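Local coordinates for alanine racemase (Actinobacillus succinogenes, PDB 3C3K), which has the two-lobed fold of the periplasmic binding protein family, consistent with a sensor of the LacI type that binds small molecules, at residues V116-K121 / F271-S276. Residues are numbered along the deposited sequence; the frame is centred on the assembly and turned at random.
Sequences VDQLVK and FVRRQS
Gln-118, Phe-271 and Arg-273 make up the whole of this contact, and Gln-118 is the side chain that reaches both partners. Its CB, directed at the 271-276 segment, lies 3.9 Å from CZ of Phe-271, at the far end of the ring. CG comes next, over one face of that ring: it sits 4.1 Å from the centroid and 19° off the normal, which identifies a CH-pi contact displaced toward the rim. Chi2 of -38° then bends the chain, so that the amide leaves the ring, its plane steeply turned from it, and CD lies 4.1 Å from NH1 of Arg-273. At the tip the two amide atoms part. OE1 accepts a weak hydrogen bond from Arg-273, with NH1 to OE1 at 3.4 Å and an N-H...O angle of 161°, nearly straight but long. The oxygen lies at the guanidinium edge, in its plane, although the two flat groups are almost perpendicular. NE2 turns back to its own helix and makes a weak hydrogen bond with the carbonyl oxygen of Tyr-114, one turn earlier; the two weak bonds probably bias the amide's orientation rather than fix it. CE2 of Phe-271 lies over one guanidinium face of Arg-273, 3.7 Å above its plane and offset toward the rim. Only 119 Å² is buried, both sides summed, evidence of a light surface contact. It joins the C-terminal end of helix 108-121 to strand 270-272, which pairs antiparallel with strand 234-236, and to the loop that follows it, within one alpha/beta lobe of the periplasmic binding protein-like fold.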
ATOM      1  N   VAL B 116      13.165  -8.753  21.536  1.00 13.86           N
ATOM      2  CA  VAL B 116      12.968  -9.564  22.736  1.00 16.10           C
ATOM      3  C   VAL B 116      13.798  -9.068  23.922  1.00 16.85           C
ATOM      4  O   VAL B 116      13.276  -8.955  25.031  1.00 16.55           O
ATOM      5  CB  VAL B 116      13.268 -11.028  22.478  1.00 15.12           C
ATOM      6  CG1 VAL B 116      13.147 -11.835  23.772  1.00 17.00           C
ATOM      7  CG2 VAL B 116      12.312 -11.556  21.429  1.00 15.95           C
ATOM      8  N   ASP B 117      15.056  -8.730  23.708  1.00 16.93           N
ATOM      9  CA  ASP B 117      15.819  -8.238  24.848  1.00 17.18           C
ATOM     10  C   ASP B 117      15.179  -6.992  25.452  1.00 17.60           C
ATOM     11  O   ASP B 117      15.191  -6.863  26.658  1.00 16.61           O
ATOM     12  CB  ASP B 117      17.268  -7.908  24.498  1.00 17.44           C
ATOM     13  CG  ASP B 117      18.070  -9.110  24.159  1.00 19.99           C
ATOM     14  OD1 ASP B 117      17.641 -10.259  24.413  1.00 22.04           O
ATOM     15  OD2 ASP B 117      19.158  -8.891  23.625  1.00 18.52           O
ATOM     16  N   GLN B 118      14.644  -6.075  24.621  1.00 17.52           N
ATOM     17  CA  GLN B 118      14.057  -4.839  25.138  1.00 17.27           C
ATOM     18  C   GLN B 118      12.776  -5.104  25.894  1.00 17.51           C
ATOM     19  O   GLN B 118      12.574  -4.576  26.971  1.00 17.13           O
ATOM     20  CB  GLN B 118      13.760  -3.836  24.031  1.00 18.16           C
ATOM     21  CG  GLN B 118      14.968  -3.375  23.252  1.00 18.42           C
ATOM     22  CD  GLN B 118      16.160  -3.203  24.106  1.00 21.45           C
ATOM     23  OE1 GLN B 118      16.195  -2.319  24.961  1.00 26.29           O
ATOM     24  NE2 GLN B 118      17.188  -4.014  23.857  1.00 19.56           N
ATOM     25  N   LEU B 119      11.894  -5.922  25.328  1.00 16.55           N
ATOM     26  CA  LEU B 119      10.728  -6.374  26.076  1.00 15.40           C
ATOM     27  C   LEU B 119      11.083  -7.011  27.435  1.00 14.83           C
ATOM     28  O   LEU B 119      10.448  -6.709  28.416  1.00 15.29           O
ATOM     29  CB  LEU B 119       9.806  -7.269  25.232  1.00 14.70           C
ATOM     30  CG  LEU B 119       9.172  -6.582  24.029  1.00 14.50           C
ATOM     31  CD1 LEU B 119       8.681  -7.611  23.001  1.00 16.87           C
ATOM     32  CD2 LEU B 119       8.033  -5.634  24.448  1.00 16.93           C
ATOM     33  N   VAL B 120      12.081  -7.867  27.495  1.00 15.76           N
ATOM     34  CA  VAL B 120      12.471  -8.514  28.771  1.00 17.01           C
ATOM     35  C   VAL B 120      13.054  -7.514  29.755  1.00 18.74           C
ATOM     36  O   VAL B 120      12.753  -7.595  30.946  1.00 18.84           O
ATOM     37  CB  VAL B 120      13.469  -9.663  28.507  1.00 18.55           C
ATOM     38  CG1 VAL B 120      14.275 -10.104  29.803  1.00 16.85           C
ATOM     39  CG2 VAL B 120      12.746 -10.842  27.871  1.00 13.79           C
ATOM     40  N   LYS B 121      13.822  -6.530  29.265  1.00 18.35           N
ATOM     41  CA  LYS B 121      14.344  -5.475  30.102  1.00 21.08           C
ATOM     42  C   LYS B 121      13.228  -4.679  30.741  1.00 21.50           C
ATOM     43  O   LYS B 121      13.348  -4.192  31.859  1.00 21.02           O
ATOM     44  CB  LYS B 121      15.227  -4.499  29.281  1.00 21.41           C
ATOM     45  CG  LYS B 121      16.730  -4.765  29.378  1.00 23.05           C
ATOM     46  CD  LYS B 121      17.547  -3.748  28.569  1.00 26.01           C
ATOM     47  CE  LYS B 121      17.509  -2.369  29.239  1.00 34.99           C
ATOM     48  NZ  LYS B 121      18.885  -1.739  29.374  1.00 39.69           N
ATOM     49  N   PHE B 271      15.620   0.414  16.356  1.00 21.49           N
ATOM     50  CA  PHE B 271      14.480   0.109  17.218  1.00 20.25           C
ATOM     51  C   PHE B 271      13.940   1.413  17.615  1.00 19.14           C
ATOM     52  O   PHE B 271      14.638   2.177  18.218  1.00 20.65           O
ATOM     53  CB  PHE B 271      14.940  -0.578  18.455  1.00 19.05           C
ATOM     54  CG  PHE B 271      13.860  -0.978  19.363  1.00 19.60           C
ATOM     55  CD1 PHE B 271      13.109  -2.131  19.101  1.00 22.21           C
ATOM     56  CD2 PHE B 271      13.625  -0.272  20.541  1.00 22.03           C
ATOM     57  CE1 PHE B 271      12.177  -2.554  19.984  1.00 18.92           C
ATOM     58  CE2 PHE B 271      12.670  -0.695  21.449  1.00 18.69           C
ATOM     59  CZ  PHE B 271      11.937  -1.823  21.168  1.00 18.73           C
ATOM     60  N   VAL B 272      12.725   1.689  17.208  1.00 18.20           N
ATOM     61  CA  VAL B 272      12.101   3.003  17.460  1.00 17.72           C
ATOM     62  C   VAL B 272      11.006   2.828  18.527  1.00 17.76           C
ATOM     63  O   VAL B 272      10.013   2.161  18.310  1.00 18.07           O
ATOM     64  CB  VAL B 272      11.537   3.598  16.154  1.00 17.51           C
ATOM     65  CG1 VAL B 272      10.683   4.743  16.447  1.00 18.35           C
ATOM     66  CG2 VAL B 272      12.696   3.962  15.185  1.00 12.60           C
ATOM     67  N   ARG B 273      11.251   3.405  19.697  1.00 18.80           N
ATOM     68  CA  ARG B 273      10.392   3.255  20.878  1.00 20.04           C
ATOM     69  C   ARG B 273       9.232   4.203  20.854  1.00 19.34           C
ATOM     70  O   ARG B 273       9.426   5.437  20.825  1.00 17.91           O
ATOM     71  CB  ARG B 273      11.163   3.545  22.145  1.00 20.89           C
ATOM     72  CG  ARG B 273      12.514   2.903  22.156  1.00 25.46           C
ATOM     73  CD  ARG B 273      13.516   3.605  23.106  1.00 34.74           C
ATOM     74  NE  ARG B 273      14.692   2.758  23.219  1.00 37.08           N
ATOM     75  CZ  ARG B 273      14.691   1.609  23.888  1.00 39.68           C
ATOM     76  NH1 ARG B 273      15.790   0.871  23.918  1.00 40.31           N
ATOM     77  NH2 ARG B 273      13.591   1.198  24.524  1.00 38.10           N
ATOM     78  N   ARG B 274       8.017   3.636  20.879  1.00 17.44           N
ATOM     79  CA  ARG B 274       6.865   4.484  21.042  1.00 18.72           C
ATOM     80  C   ARG B 274       6.034   4.102  22.268  1.00 19.16           C
ATOM     81  O   ARG B 274       6.504   3.358  23.122  1.00 20.12           O
ATOM     82  CB  ARG B 274       6.044   4.520  19.764  1.00 18.15           C
ATOM     83  CG  ARG B 274       6.933   4.892  18.569  1.00 17.90           C
ATOM     84  CD  ARG B 274       6.113   5.312  17.370  1.00 21.28           C
ATOM     85  NE  ARG B 274       6.961   5.850  16.304  1.00 20.34           N
ATOM     86  CZ  ARG B 274       7.195   5.236  15.156  1.00 23.12           C
ATOM     87  NH1 ARG B 274       6.651   4.038  14.895  1.00 15.86           N
ATOM     88  NH2 ARG B 274       7.951   5.844  14.244  1.00 21.85           N
ATOM     89  N   GLN B 275       4.804   4.575  22.332  1.00 18.84           N
ATOM     90  CA  GLN B 275       3.970   4.384  23.501  1.00 21.61           C
ATOM     91  C   GLN B 275       3.472   2.945  23.658  1.00 19.71           C
ATOM     92  O   GLN B 275       3.159   2.533  24.749  1.00 19.00           O
ATOM     93  CB  GLN B 275       2.818   5.380  23.457  1.00 21.51           C
ATOM     94  CG  GLN B 275       1.780   5.238  24.605  1.00 27.11           C
ATOM     95  CD  GLN B 275       0.942   6.513  24.779  1.00 29.24           C
ATOM     96  OE1 GLN B 275       0.418   7.071  23.773  1.00 36.32           O
ATOM     97  NE2 GLN B 275       0.871   7.026  26.038  1.00 34.52           N
ATOM     98  N   SER B 276       3.491   2.171  22.592  1.00 19.39           N
ATOM     99  CA  SER B 276       2.919   0.805  22.610  1.00 19.59           C
ATOM    100  C   SER B 276       3.776  -0.181  23.380  1.00 20.64           C
ATOM    101  O   SER B 276       3.334  -1.266  23.678  1.00 19.03           O
ATOM    102  CB  SER B 276       2.723   0.304  21.185  1.00 19.33           C
ATOM    103  OG  SER B 276       3.973  -0.075  20.654  1.00 14.41           O
TER